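Trans-4-hydroxy-L-proline dehydratase (PDB 6VXC) dehydrates trans-4-hydroxy-L-proline to (S)-1-pyrroline-5-carboxylate as a glycyl radical enzyme in the anaerobic breakdown of hydroxyproline. Local coordinates at residues A[399-402]-A[408-411]; A[237-242]-A[264-269]; A[519-524]-A[641-646]; A[585-588]-A[593-596]. One frame throughout, in Å; residues are numbered along the deposited sequence.

Overall arrangement
From the N terminus, interaction 2 comes first: helix 214-248 is followed, after a short turn, by helix 252-267 running back along it, and the contact of 237-242 with 264-269 closes that hairpin near the edge of the molecule. Interaction 1 follows as a short loop, joining strand 396-401 to helix 407-418, with its centre about 37 Å from that of interaction 2. Interaction 3 spans the widest gap, bringing 519-524 of helix 506-538 against 641-646 of helix 630-647. Interaction 4, between 585-588 and 593-596, falls within that span, where helix 575-591 ends; the centres of interactions 3 and 4 are about 27 Å apart. No two of the contacts touch, and none cross along the chain.

Interaction 1: residues A[399-402]-A[408-411]; sequences VQIS and KFLK
Strand residues 399-401 run past the helical turn 408-411 with the backbones closest at Ile401 and Leu410, whose CA atoms are 7.0 Å apart. The side chains that meet here are apolar. The Phe409 ring is the main bridge: its CG stands anti to the backbone N (chi1 -180°), which carries the ring off the helix and across to the strand. Val399 slides past it in the opposite sense, CG1 coming to 3.9 Å from Phe409 CZ, while Val399 CB lies 4.0 Å from Phe409 CE2. Ile401 reaches the same ring differently. Its CD1 sits at the edge, near the ring plane, 4.1 Å from Phe409 CD2. That methyl also serves the next helix residue, since Ile401 CD1 is 4.0 Å from Leu410 CD1; the two side chains cross at about a right angle, and Leu410 CD1 touches both CG1 and CD1 of Ile401.

The pairing belongs to a beta-alpha-beta unit, strand 396-401, helix 407-418 and strand 426-428, in which the helix connects two neighbouring parallel strands and packs on the sheet they form. Phe426 of the second strand touches Val399, Ile401 and Leu410. Helix 378-390 adds Leu384 beside Val399 and Phe409, and helix 734-750 adds Arg746 beside Ile401 and Leu410. Gln400, between the two inward-reaching strand residues, points its CB away from the helix. Its amide is held on that other side, OE1 by the hydroxyl of Thr429 and NE2 by Asn364 OD1 and the carbonyl of Gly449; the Gln400 side chain is about 12 Å from that of Glu456, the probable proton acceptor.

Interaction 2: residues A[237-242]-A[264-269]; sequences RYAEKA and TCDVVP
Cys265 meets Ala239 at the closest backbone approach of the pair, their CA atoms 5.3 Å apart, a spacing that the small side chains on both helices allow. The carbonyl O of Thr264, just before it, is taken up within its own segment, accepting from both Val267 N, at 3.0 Å, and Val268 N, at 3.1 Å. The Thr264 hydroxyl is bonded back to the carbonyl of Leu260.

On this segment Cys265 carries most of the contact. Its CB lies 3.9 Å from Ala239 CB and equally near Ala239 N, so it rests against the backbone of the opposing helix as well as the methyl. The thiol swings beside its own backbone N (chi1 -61°), and this puts SG 3.9 Å from Tyr238 CB. Only the base of the tyrosine is used here; the ring leads away from helix 252-267, and its OH is bonded to the carbonyl of Ser82. Phe285 of helix 276-293 also touches Cys265.

Asp266 comes next, on the solvent-exposed side. Its OD1 passes 3.6 Å from Ala239 CB, a plain van der Waals touch, while OD2 makes a salt bridge to Arg243, one turn further along helix 214-248. One carboxylate oxygen thus touches the methyl while the other is paired with the arginine. The peptide bond before Pro269 is cis, and Pro269 shares a backbone hydrogen bond with Phe192. The whole is the close packing between the two arms of an antiparallel helical hairpin, helix 214-248 folding back on helix 252-267 through the short turn between them.

Interaction 3: residues A[519-524]-A[641-646]; sequences YMIDIK and NAYYNE
Ile521 and Glu646 lie alongside each other, pointing in opposite senses, between helices 506-538 and 630-647. The aliphatic part of the glutamate does the touching: Glu646 CG is 3.7 Å from Ile521 CG1 and 3.9 Å from Ile521 CB, with CG2 only slightly further. Glu646 CG stands anti to its own N (chi1 -173°), which sends it across the gap, and the chain then bends at chi2 (60°), turning the carboxylate off the isoleucine.

This is helix-on-helix packing within the pyruvate formate lyase-like part of the chain, and Met471 of strand 463-472 touches both Ile521 and Tyr643 beside it. The side chain of Tyr643 is about 11 Å from that of Glu456, the probable proton acceptor. The tyrosine meets Ile521 more loosely, its CE1 4.4 Å from Ile521 CD1, in an oblique approach. Its OH is anchored beyond the contact on the carbonyl of Ile570.

Beyond the apolar patch the polar ends share partners. Glu646 OE2 is hydrogen-bonded to His518 ND1 and salt-bridged to Arg650, whose guanidinium also pairs with Asp522 OD1. The two acidic groups stand near each other, OD1 of Asp522 4.7 Å from Glu646 OE2, and Arg650, which pairs with both, would be expected to offset the repulsion.

Interaction 4: residues A[585-588]-A[593-596]; sequences IKYN and KKFD
Lys594 NZ is held by two waters that tie it back to the helix: one, 2.8 Å from NZ, is also 2.9 Å from Tyr587 OH, and the other donates to Asn588 OD1. The contact lies at the C-terminal end of helix 575-591, where the chain leaves helical geometry at Lys593, with positive phi, and passes to Asp596, the N-cap of helix 597-605. The direct bond across it is Lys594 N to Asn588 O, 2.8 Å with an N-H...O angle of 140°, the donor lying in the carbonyl plane.

From there the extended Lys594 side chain crosses Asn588 obliquely, Lys594 CD coming 3.7 Å from Asn588 OD1, and brings its ammonium 4.1 Å from Tyr587 CE2, at a slant to the ring. Both waters sit at the edge of that ring, in its plane.

Phe595 has its CG between its backbone N and carbonyl carbon (chi1 52°) and packs on Val618 and Leu617 of helix 612-620. The amide of Asn588 is nearly parallel to this ring, 13° apart, and its ND2 is bonded to the carbonyl of Ala584 and the hydroxyl of Thr622. Asn588 CB lies 3.4 Å from Phe595 CZ.

Interaction 1: residues A[399-402]-A[408-411]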
loop_
_atom_site.group_PDB
_atom_site.type_symbol
_atom_site.label_atom_id
_atom_site.label_comp_id
_atom_site.label_asym_id
_atom_site.label_seq_id
_atom_site.Cartn_x
_atom_site.Cartn_y
_atom_site.Cartn_z
ATOM N N VAL A 399 -4.311 9.817 -10.194
ATOM C CA VAL A 399 -3.745 10.645 -11.247
ATOM C C VAL A 399 -2.459 11.305 -10.762
ATOM O O VAL A 399 -2.324 11.650 -9.585
ATOM C CB VAL A 399 -4.768 11.699 -11.739
ATOM C CG1 VAL A 399 -6.003 10.984 -12.286
ATOM C CG2 VAL A 399 -5.132 12.706 -10.651
ATOM N N GLN A 400 -1.493 11.400 -11.671
ATOM C CA GLN A 400 -0.315 12.238 -11.517
ATOM C C GLN A 400 -0.563 13.553 -12.244
ATOM O O GLN A 400 -0.849 13.565 -13.446
ATOM C CB GLN A 400 0.938 11.558 -12.069
ATOM C CG GLN A 400 1.734 10.743 -11.063
ATOM C CD GLN A 400 3.132 10.410 -11.569
ATOM O OE1 GLN A 400 3.865 11.291 -12.021
ATOM N NE2 GLN A 400 3.491 9.128 -11.537
ATOM N N ILE A 401 -0.425 14.648 -11.520
ATOM C CA ILE A 401 -0.630 15.981 -12.047
ATOM C C ILE A 401 0.732 16.644 -12.117
ATOM O O ILE A 401 1.424 16.750 -11.103
ATOM C CB ILE A 401 -1.604 16.782 -11.170
ATOM C CG1 ILE A 401 -2.960 16.066 -11.058
ATOM C CG2 ILE A 401 -1.723 18.209 -11.676
ATOM C CD1 ILE A 401 -3.639 15.725 -12.385
ATOM N N SER A 402 1.111 17.071 -13.315
ATOM C CA SER A 402 2.329 17.809 -13.604
ATOM C C SER A 402 1.978 19.249 -13.955
ATOM O O SER A 402 0.864 19.547 -14.387
ATOM C CB SER A 402 3.088 17.149 -14.775
ATOM O OG SER A 402 4.093 17.986 -15.324
ATOM N N LYS A 408 -7.729 20.432 -18.681
ATOM C CA LYS A 408 -8.889 19.578 -18.921
ATOM C C LYS A 408 -8.756 18.237 -18.202
ATOM O O LYS A 408 -9.737 17.712 -17.660
ATOM C CB LYS A 408 -9.073 19.351 -20.422
ATOM C CG LYS A 408 -10.167 18.348 -20.772
ATOM C CD LYS A 408 -10.312 18.151 -22.291
ATOM C CE LYS A 408 -11.311 17.049 -22.616
ATOM N NZ LYS A 408 -11.270 16.675 -24.051
ATOM N N PHE A 409 -7.552 17.662 -18.199
ATOM C CA PHE A 409 -7.356 16.383 -17.526
ATOM C C PHE A 409 -7.541 16.537 -16.022
ATOM O O PHE A 409 -8.256 15.758 -15.389
ATOM C CB PHE A 409 -5.971 15.827 -17.851
ATOM C CG PHE A 409 -5.675 14.493 -17.194
ATOM C CD1 PHE A 409 -6.128 13.313 -17.761
ATOM C CD2 PHE A 409 -4.944 14.425 -16.013
ATOM C CE1 PHE A 409 -5.856 12.087 -17.168
ATOM C CE2 PHE A 409 -4.676 13.193 -15.407
ATOM C CZ PHE A 409 -5.137 12.018 -15.994
ATOM N N LEU A 410 -6.919 17.558 -15.435
ATOM C CA LEU A 410 -7.089 17.782 -14.006
ATOM C C LEU A 410 -8.563 17.965 -13.638
ATOM O O LEU A 410 -9.040 17.403 -12.643
ATOM C CB LEU A 410 -6.262 18.997 -13.575
ATOM C CG LEU A 410 -6.501 19.530 -12.163
ATOM C CD1 LEU A 410 -6.222 18.464 -11.091
ATOM C CD2 LEU A 410 -5.692 20.819 -11.921
ATOM N N LYS A 411 -9.305 18.749 -14.430
ATOM C CA LYS A 411 -10.693 19.025 -14.075
ATOM C C LYS A 411 -11.559 17.777 -14.192
ATOM O O LYS A 411 -12.472 17.574 -13.389
ATOM C CB LYS A 411 -11.247 20.169 -14.927
ATOM C CG LYS A 411 -10.683 21.539 -14.508
ATOM C CD LYS A 411 -11.287 22.691 -15.302
ATOM C CE LYS A 411 -12.765 22.892 -14.974
ATOM N NZ LYS A 411 -13.280 24.163 -15.582
#

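Interaction 2: residues A[237-242]-A[264-269]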
loop_
_atom_site.group_PDB
_atom_site.type_symbol
_atom_site.label_atom_id
_atom_site.label_comp_id
_atom_site.label_asym_id
_atom_site.label_seq_id
_atom_site.Cartn_x
_atom_site.Cartn_y
_atom_site.Cartn_z
ATOM N N ARG A 237 -1.851 -23.759 -20.177
ATOM C CA ARG A 237 -2.996 -24.406 -19.543
ATOM C C ARG A 237 -4.273 -23.600 -19.749
ATOM O O ARG A 237 -5.349 -24.175 -19.940
ATOM C CB ARG A 237 -2.736 -24.613 -18.053
ATOM C CG ARG A 237 -1.655 -25.656 -17.721
ATOM C CD ARG A 237 -1.715 -26.007 -16.241
ATOM N NE ARG A 237 -3.002 -26.603 -15.907
ATOM C CZ ARG A 237 -3.615 -26.464 -14.739
ATOM N NH1 ARG A 237 -3.065 -25.731 -13.783
ATOM N NH2 ARG A 237 -4.781 -27.049 -14.530
ATOM N N TYR A 238 -4.179 -22.270 -19.711
ATOM C CA TYR A 238 -5.369 -21.464 -19.935
ATOM C C TYR A 238 -5.853 -21.569 -21.377
ATOM O O TYR A 238 -7.060 -21.564 -21.626
ATOM C CB TYR A 238 -5.113 -20.006 -19.547
ATOM C CG TYR A 238 -5.728 -19.669 -18.218
ATOM C CD1 TYR A 238 -7.101 -19.675 -18.057
ATOM C CD2 TYR A 238 -4.938 -19.400 -17.116
ATOM C CE1 TYR A 238 -7.677 -19.387 -16.845
ATOM C CE2 TYR A 238 -5.497 -19.112 -15.905
ATOM C CZ TYR A 238 -6.869 -19.105 -15.771
ATOM O OH TYR A 238 -7.429 -18.813 -14.556
ATOM N N ALA A 239 -4.938 -21.632 -22.344
ATOM C CA ALA A 239 -5.380 -21.820 -23.725
ATOM C C ALA A 239 -6.122 -23.143 -23.886
ATOM O O ALA A 239 -7.196 -23.190 -24.502
ATOM C CB ALA A 239 -4.198 -21.725 -24.686
ATOM N N GLU A 240 -5.566 -24.224 -23.332
ATOM C CA GLU A 240 -6.252 -25.515 -23.340
ATOM C C GLU A 240 -7.611 -25.424 -22.663
ATOM O O GLU A 240 -8.615 -25.906 -23.196
ATOM C CB GLU A 240 -5.395 -26.577 -22.645
ATOM C CG GLU A 240 -4.233 -27.121 -23.474
ATOM C CD GLU A 240 -3.227 -27.919 -22.634
ATOM O OE1 GLU A 240 -3.591 -28.346 -21.513
ATOM O OE2 GLU A 240 -2.073 -28.103 -23.089
ATOM N N LYS A 241 -7.651 -24.851 -21.458
ATOM C CA LYS A 241 -8.918 -24.699 -20.751
ATOM C C LYS A 241 -9.932 -23.970 -21.617
ATOM O O LYS A 241 -11.092 -24.386 -21.724
ATOM C CB LYS A 241 -8.697 -23.943 -19.442
ATOM C CG LYS A 241 -9.948 -23.618 -18.635
ATOM C CD LYS A 241 -10.461 -24.807 -17.852
ATOM C CE LYS A 241 -11.550 -24.362 -16.881
ATOM N NZ LYS A 241 -12.178 -25.510 -16.164
ATOM N N ALA A 242 -9.501 -22.890 -22.268
ATOM C CA ALA A 242 -10.425 -22.117 -23.083
ATOM C C ALA A 242 -10.972 -22.946 -24.240
ATOM O O ALA A 242 -12.181 -22.922 -24.504
ATOM C CB ALA A 242 -9.739 -20.849 -23.595
ATOM N N THR A 264 -5.243 -15.507 -27.369
ATOM C CA THR A 264 -4.445 -14.566 -26.597
ATOM C C THR A 264 -3.416 -15.302 -25.751
ATOM O O THR A 264 -2.249 -14.904 -25.695
ATOM C CB THR A 264 -5.380 -13.705 -25.748
ATOM O OG1 THR A 264 -6.324 -13.059 -26.610
ATOM C CG2 THR A 264 -4.620 -12.666 -24.925
ATOM N N CYS A 265 -3.834 -16.389 -25.106
ATOM C CA CYS A 265 -2.950 -17.185 -24.263
ATOM C C CYS A 265 -1.948 -18.021 -25.067
ATOM O O CYS A 265 -0.941 -18.465 -24.504
ATOM C CB CYS A 265 -3.799 -18.074 -23.351
ATOM S SG CYS A 265 -4.907 -17.135 -22.234
ATOM N N ASP A 266 -2.195 -18.253 -26.364
ATOM C CA ASP A 266 -1.161 -18.827 -27.221
ATOM C C ASP A 266 0.042 -17.910 -27.313
ATOM O O ASP A 266 1.157 -18.369 -27.584
ATOM C CB ASP A 266 -1.681 -19.064 -28.643
ATOM C CG ASP A 266 -2.623 -20.237 -28.750
ATOM O OD1 ASP A 266 -2.647 -21.087 -27.839
ATOM O OD2 ASP A 266 -3.345 -20.309 -29.771
ATOM N N VAL A 267 -0.165 -16.608 -27.115
ATOM C CA VAL A 267 0.924 -15.649 -27.241
ATOM C C VAL A 267 1.534 -15.375 -25.872
ATOM O O VAL A 267 2.735 -15.560 -25.678
ATOM C CB VAL A 267 0.451 -14.344 -27.897
ATOM C CG1 VAL A 267 1.613 -13.367 -28.021
ATOM C CG2 VAL A 267 -0.194 -14.618 -29.255
ATOM N N VAL A 268 0.715 -14.918 -24.928
ATOM C CA VAL A 268 1.209 -14.505 -23.622
ATOM C C VAL A 268 0.818 -15.518 -22.554
ATOM O O VAL A 268 -0.253 -16.109 -22.615
ATOM C CB VAL A 268 0.693 -13.082 -23.277
ATOM C CG1 VAL A 268 1.123 -12.093 -24.349
ATOM C CG2 VAL A 268 -0.842 -13.068 -23.078
ATOM N N PRO A 269 1.666 -15.688 -21.533
ATOM C CA PRO A 269 2.900 -14.928 -21.280
ATOM C C PRO A 269 4.188 -15.452 -21.911
ATOM O O PRO A 269 5.239 -14.856 -21.688
ATOM C CB PRO A 269 3.015 -14.967 -19.753
ATOM C CG PRO A 269 2.189 -16.116 -19.292
ATOM C CD PRO A 269 1.338 -16.611 -20.432
#

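Interaction 3: residues A[519-524]-A[641-646]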
loop_
_atom_site.group_PDB
_atom_site.type_symbol
_atom_site.label_atom_id
_atom_site.label_comp_id
_atom_site.label_asym_id
_atom_site.label_seq_id
_atom_site.Cartn_x
_atom_site.Cartn_y
_atom_site.Cartn_z
ATOM N N TYR A 519 16.342 5.923 20.466
ATOM C CA TYR A 519 16.285 4.580 21.030
ATOM C C TYR A 519 15.250 3.724 20.310
ATOM O O TYR A 519 15.516 2.573 19.948
ATOM C CB TYR A 519 15.961 4.668 22.514
ATOM C CG TYR A 519 15.805 3.332 23.210
ATOM C CD1 TYR A 519 16.901 2.501 23.414
ATOM C CD2 TYR A 519 14.574 2.927 23.696
ATOM C CE1 TYR A 519 16.769 1.295 24.070
ATOM C CE2 TYR A 519 14.423 1.724 24.353
ATOM C CZ TYR A 519 15.526 0.908 24.537
ATOM O OH TYR A 519 15.393 -0.292 25.189
ATOM N N MET A 520 14.055 4.277 20.089
ATOM C CA MET A 520 12.994 3.481 19.480
ATOM C C MET A 520 13.327 3.140 18.027
ATOM O O MET A 520 13.030 2.031 17.557
ATOM C CB MET A 520 11.662 4.234 19.601
ATOM C CG MET A 520 10.408 3.373 19.426
ATOM S SD MET A 520 10.349 1.911 20.499
ATOM C CE MET A 520 10.593 2.692 22.080
ATOM N N ILE A 521 13.939 4.078 17.303
ATOM C CA ILE A 521 14.375 3.788 15.941
ATOM C C ILE A 521 15.487 2.732 15.951
ATOM O O ILE A 521 15.486 1.801 15.135
ATOM C CB ILE A 521 14.810 5.081 15.219
ATOM C CG1 ILE A 521 13.635 6.078 15.099
ATOM C CG2 ILE A 521 15.375 4.759 13.834
ATOM C CD1 ILE A 521 12.401 5.501 14.449
ATOM N N ASP A 522 16.443 2.847 16.876
ATOM C CA ASP A 522 17.475 1.817 16.985
ATOM C C ASP A 522 16.852 0.435 17.191
ATOM O O ASP A 522 17.265 -0.540 16.557
ATOM C CB ASP A 522 18.436 2.136 18.132
ATOM C CG ASP A 522 19.581 3.052 17.721
ATOM O OD1 ASP A 522 19.718 3.376 16.526
ATOM O OD2 ASP A 522 20.366 3.443 18.615
ATOM N N ILE A 523 15.853 0.336 18.075
ATOM C CA ILE A 523 15.189 -0.947 18.320
ATOM C C ILE A 523 14.551 -1.473 17.040
ATOM O O ILE A 523 14.674 -2.658 16.706
ATOM C CB ILE A 523 14.140 -0.810 19.436
ATOM C CG1 ILE A 523 14.806 -0.626 20.789
ATOM C CG2 ILE A 523 13.193 -2.021 19.451
ATOM C CD1 ILE A 523 13.783 -0.416 21.892
ATOM N N LYS A 524 13.806 -0.608 16.343
ATOM C CA LYS A 524 13.101 -1.010 15.127
ATOM C C LYS A 524 14.076 -1.452 14.042
ATOM O O LYS A 524 13.854 -2.454 13.362
ATOM C CB LYS A 524 12.226 0.143 14.632
ATOM C CG LYS A 524 11.542 -0.081 13.282
ATOM C CD LYS A 524 10.566 -1.247 13.321
ATOM C CE LYS A 524 9.750 -1.319 12.030
ATOM N NZ LYS A 524 9.047 -2.617 11.872
ATOM N N ASN A 641 12.116 17.170 10.929
ATOM C CA ASN A 641 13.556 17.086 10.700
ATOM C C ASN A 641 14.215 16.076 11.627
ATOM O O ASN A 641 15.117 15.345 11.210
ATOM C CB ASN A 641 14.192 18.464 10.876
ATOM C CG ASN A 641 13.787 19.418 9.779
ATOM O OD1 ASN A 641 13.411 18.987 8.697
ATOM N ND2 ASN A 641 13.844 20.718 10.052
ATOM N N ALA A 642 13.783 16.020 12.886
ATOM C CA ALA A 642 14.357 15.045 13.805
ATOM C C ALA A 642 14.085 13.633 13.323
ATOM O O ALA A 642 14.973 12.773 13.366
ATOM C CB ALA A 642 13.798 15.243 15.214
ATOM N N TYR A 643 12.855 13.381 12.862
ATOM C CA TYR A 643 12.490 12.067 12.336
ATOM C C TYR A 643 13.282 11.736 11.081
ATOM O O TYR A 643 13.886 10.660 10.972
ATOM C CB TYR A 643 10.984 12.033 12.060
ATOM C CG TYR A 643 10.457 10.693 11.624
ATOM C CD1 TYR A 643 10.538 9.589 12.461
ATOM C CD2 TYR A 643 9.828 10.534 10.394
ATOM C CE1 TYR A 643 10.026 8.360 12.084
ATOM C CE2 TYR A 643 9.320 9.302 10.004
ATOM C CZ TYR A 643 9.421 8.218 10.853
ATOM O OH TYR A 643 8.923 6.982 10.499
ATOM N N TYR A 644 13.300 12.662 10.128
ATOM C CA TYR A 644 14.107 12.499 8.926
ATOM C C TYR A 644 15.564 12.216 9.278
ATOM O O TYR A 644 16.177 11.295 8.733
ATOM C CB TYR A 644 14.010 13.760 8.073
ATOM C CG TYR A 644 15.030 13.868 6.972
ATOM C CD1 TYR A 644 14.811 13.260 5.745
ATOM C CD2 TYR A 644 16.207 14.587 7.152
ATOM C CE1 TYR A 644 15.733 13.344 4.733
ATOM C CE2 TYR A 644 17.153 14.676 6.132
ATOM C CZ TYR A 644 16.897 14.047 4.920
ATOM O OH TYR A 644 17.792 14.102 3.892
ATOM N N ASN A 645 16.130 13.000 10.202
ATOM C CA ASN A 645 17.545 12.869 10.538
ATOM C C ASN A 645 17.845 11.564 11.257
ATOM O O ASN A 645 18.908 10.974 11.042
ATOM C CB ASN A 645 17.996 14.043 11.414
ATOM C CG ASN A 645 18.212 15.331 10.625
ATOM O OD1 ASN A 645 18.616 15.309 9.474
ATOM N ND2 ASN A 645 17.946 16.458 11.263
ATOM N N GLU A 646 16.924 11.089 12.089
ATOM C CA GLU A 646 17.168 9.873 12.853
ATOM C C GLU A 646 17.148 8.628 11.975
ATOM O O GLU A 646 17.884 7.668 12.247
ATOM C CB GLU A 646 16.130 9.759 13.962
ATOM C CG GLU A 646 16.373 8.630 14.924
ATOM C CD GLU A 646 17.703 8.763 15.610
ATOM O OE1 GLU A 646 17.989 9.855 16.158
ATOM O OE2 GLU A 646 18.456 7.772 15.594
#

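Interaction 4: residues A[585-588]-A[593-596]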
loop_
_atom_site.group_PDB
_atom_site.type_symbol
_atom_site.label_atom_id
_atom_site.label_comp_id
_atom_site.label_asym_id
_atom_site.label_seq_id
_atom_site.Cartn_x
_atom_site.Cartn_y
_atom_site.Cartn_z
ATOM N N ILE A 585 2.829 22.410 24.977
ATOM C CA ILE A 585 3.759 22.471 26.097
ATOM C C ILE A 585 4.614 23.732 26.022
ATOM O O ILE A 585 4.751 24.465 27.007
ATOM C CB ILE A 585 4.619 21.196 26.149
ATOM C CG1 ILE A 585 3.747 19.977 26.501
ATOM C CG2 ILE A 585 5.780 21.394 27.118
ATOM C CD1 ILE A 585 4.501 18.631 26.428
ATOM N N LYS A 586 5.185 24.015 24.850
ATOM C CA LYS A 586 6.019 25.201 24.715
ATOM C C LYS A 586 5.235 26.467 25.043
ATOM O O LYS A 586 5.703 27.322 25.804
ATOM C CB LYS A 586 6.575 25.282 23.299
ATOM C CG LYS A 586 7.465 26.479 23.054
ATOM C CD LYS A 586 7.900 26.464 21.604
ATOM C CE LYS A 586 9.000 27.433 21.344
ATOM N NZ LYS A 586 9.443 27.290 19.926
ATOM N N TYR A 587 4.020 26.579 24.501
ATOM C CA TYR A 587 3.226 27.793 24.661
ATOM C C TYR A 587 2.770 27.972 26.103
ATOM O O TYR A 587 2.939 29.049 26.686
ATOM C CB TYR A 587 2.021 27.745 23.708
ATOM C CG TYR A 587 1.180 29.006 23.644
ATOM C CD1 TYR A 587 1.554 30.064 22.832
ATOM C CD2 TYR A 587 -0.003 29.121 24.364
ATOM C CE1 TYR A 587 0.787 31.219 22.748
ATOM C CE2 TYR A 587 -0.787 30.291 24.292
ATOM C CZ TYR A 587 -0.381 31.332 23.475
ATOM O OH TYR A 587 -1.121 32.486 23.379
ATOM N N ASN A 588 2.212 26.917 26.699
ATOM C CA ASN A 588 1.577 27.033 28.004
ATOM C C ASN A 588 2.545 26.850 29.170
ATOM O O ASN A 588 2.439 27.575 30.165
ATOM C CB ASN A 588 0.435 26.026 28.120
ATOM C CG ASN A 588 -0.734 26.373 27.219
ATOM O OD1 ASN A 588 -1.487 27.309 27.502
ATOM N ND2 ASN A 588 -0.889 25.622 26.125
ATOM N N LYS A 593 3.619 30.369 30.502
ATOM C CA LYS A 593 3.689 29.923 31.886
ATOM C C LYS A 593 2.314 29.980 32.550
ATOM O O LYS A 593 2.145 30.541 33.628
ATOM C CB LYS A 593 4.713 30.751 32.668
ATOM C CG LYS A 593 6.087 30.795 32.027
ATOM C CD LYS A 593 7.109 31.478 32.943
ATOM C CE LYS A 593 8.532 31.327 32.411
ATOM N NZ LYS A 593 8.714 32.052 31.119
ATOM N N LYS A 594 1.316 29.414 31.883
ATOM C CA LYS A 594 -0.013 29.381 32.472
ATOM C C LYS A 594 -0.172 28.225 33.446
ATOM O O LYS A 594 -1.032 28.282 34.325
ATOM C CB LYS A 594 -1.072 29.292 31.376
ATOM C CG LYS A 594 -1.037 30.441 30.374
ATOM C CD LYS A 594 -2.238 30.390 29.437
ATOM C CE LYS A 594 -2.086 31.396 28.311
ATOM N NZ LYS A 594 -3.255 31.399 27.387
ATOM N N PHE A 595 0.624 27.171 33.292
ATOM C CA PHE A 595 0.664 26.074 34.247
ATOM C C PHE A 595 2.013 25.385 34.100
ATOM O O PHE A 595 2.747 25.617 33.133
ATOM C CB PHE A 595 -0.513 25.107 34.046
ATOM C CG PHE A 595 -0.673 24.595 32.625
ATOM C CD1 PHE A 595 0.082 23.528 32.171
ATOM C CD2 PHE A 595 -1.587 25.169 31.766
ATOM C CE1 PHE A 595 -0.068 23.041 30.880
ATOM C CE2 PHE A 595 -1.746 24.695 30.465
ATOM C CZ PHE A 595 -0.983 23.629 30.023
ATOM N N ASP A 596 2.348 24.550 35.078
ATOM C CA ASP A 596 3.651 23.901 35.078
ATOM C C ASP A 596 3.544 22.464 34.582
ATOM O O ASP A 596 2.457 21.950 34.330
ATOM C CB ASP A 596 4.311 23.975 36.471
ATOM C CG ASP A 596 3.510 23.287 37.580
ATOM O OD1 ASP A 596 2.577 22.514 37.315
ATOM O OD2 ASP A 596 3.842 23.533 38.763
HETATM O O HOH W 1 -3.684 32.084 24.667
HETATM O O HOH W 2 -3.320 28.814 26.379
#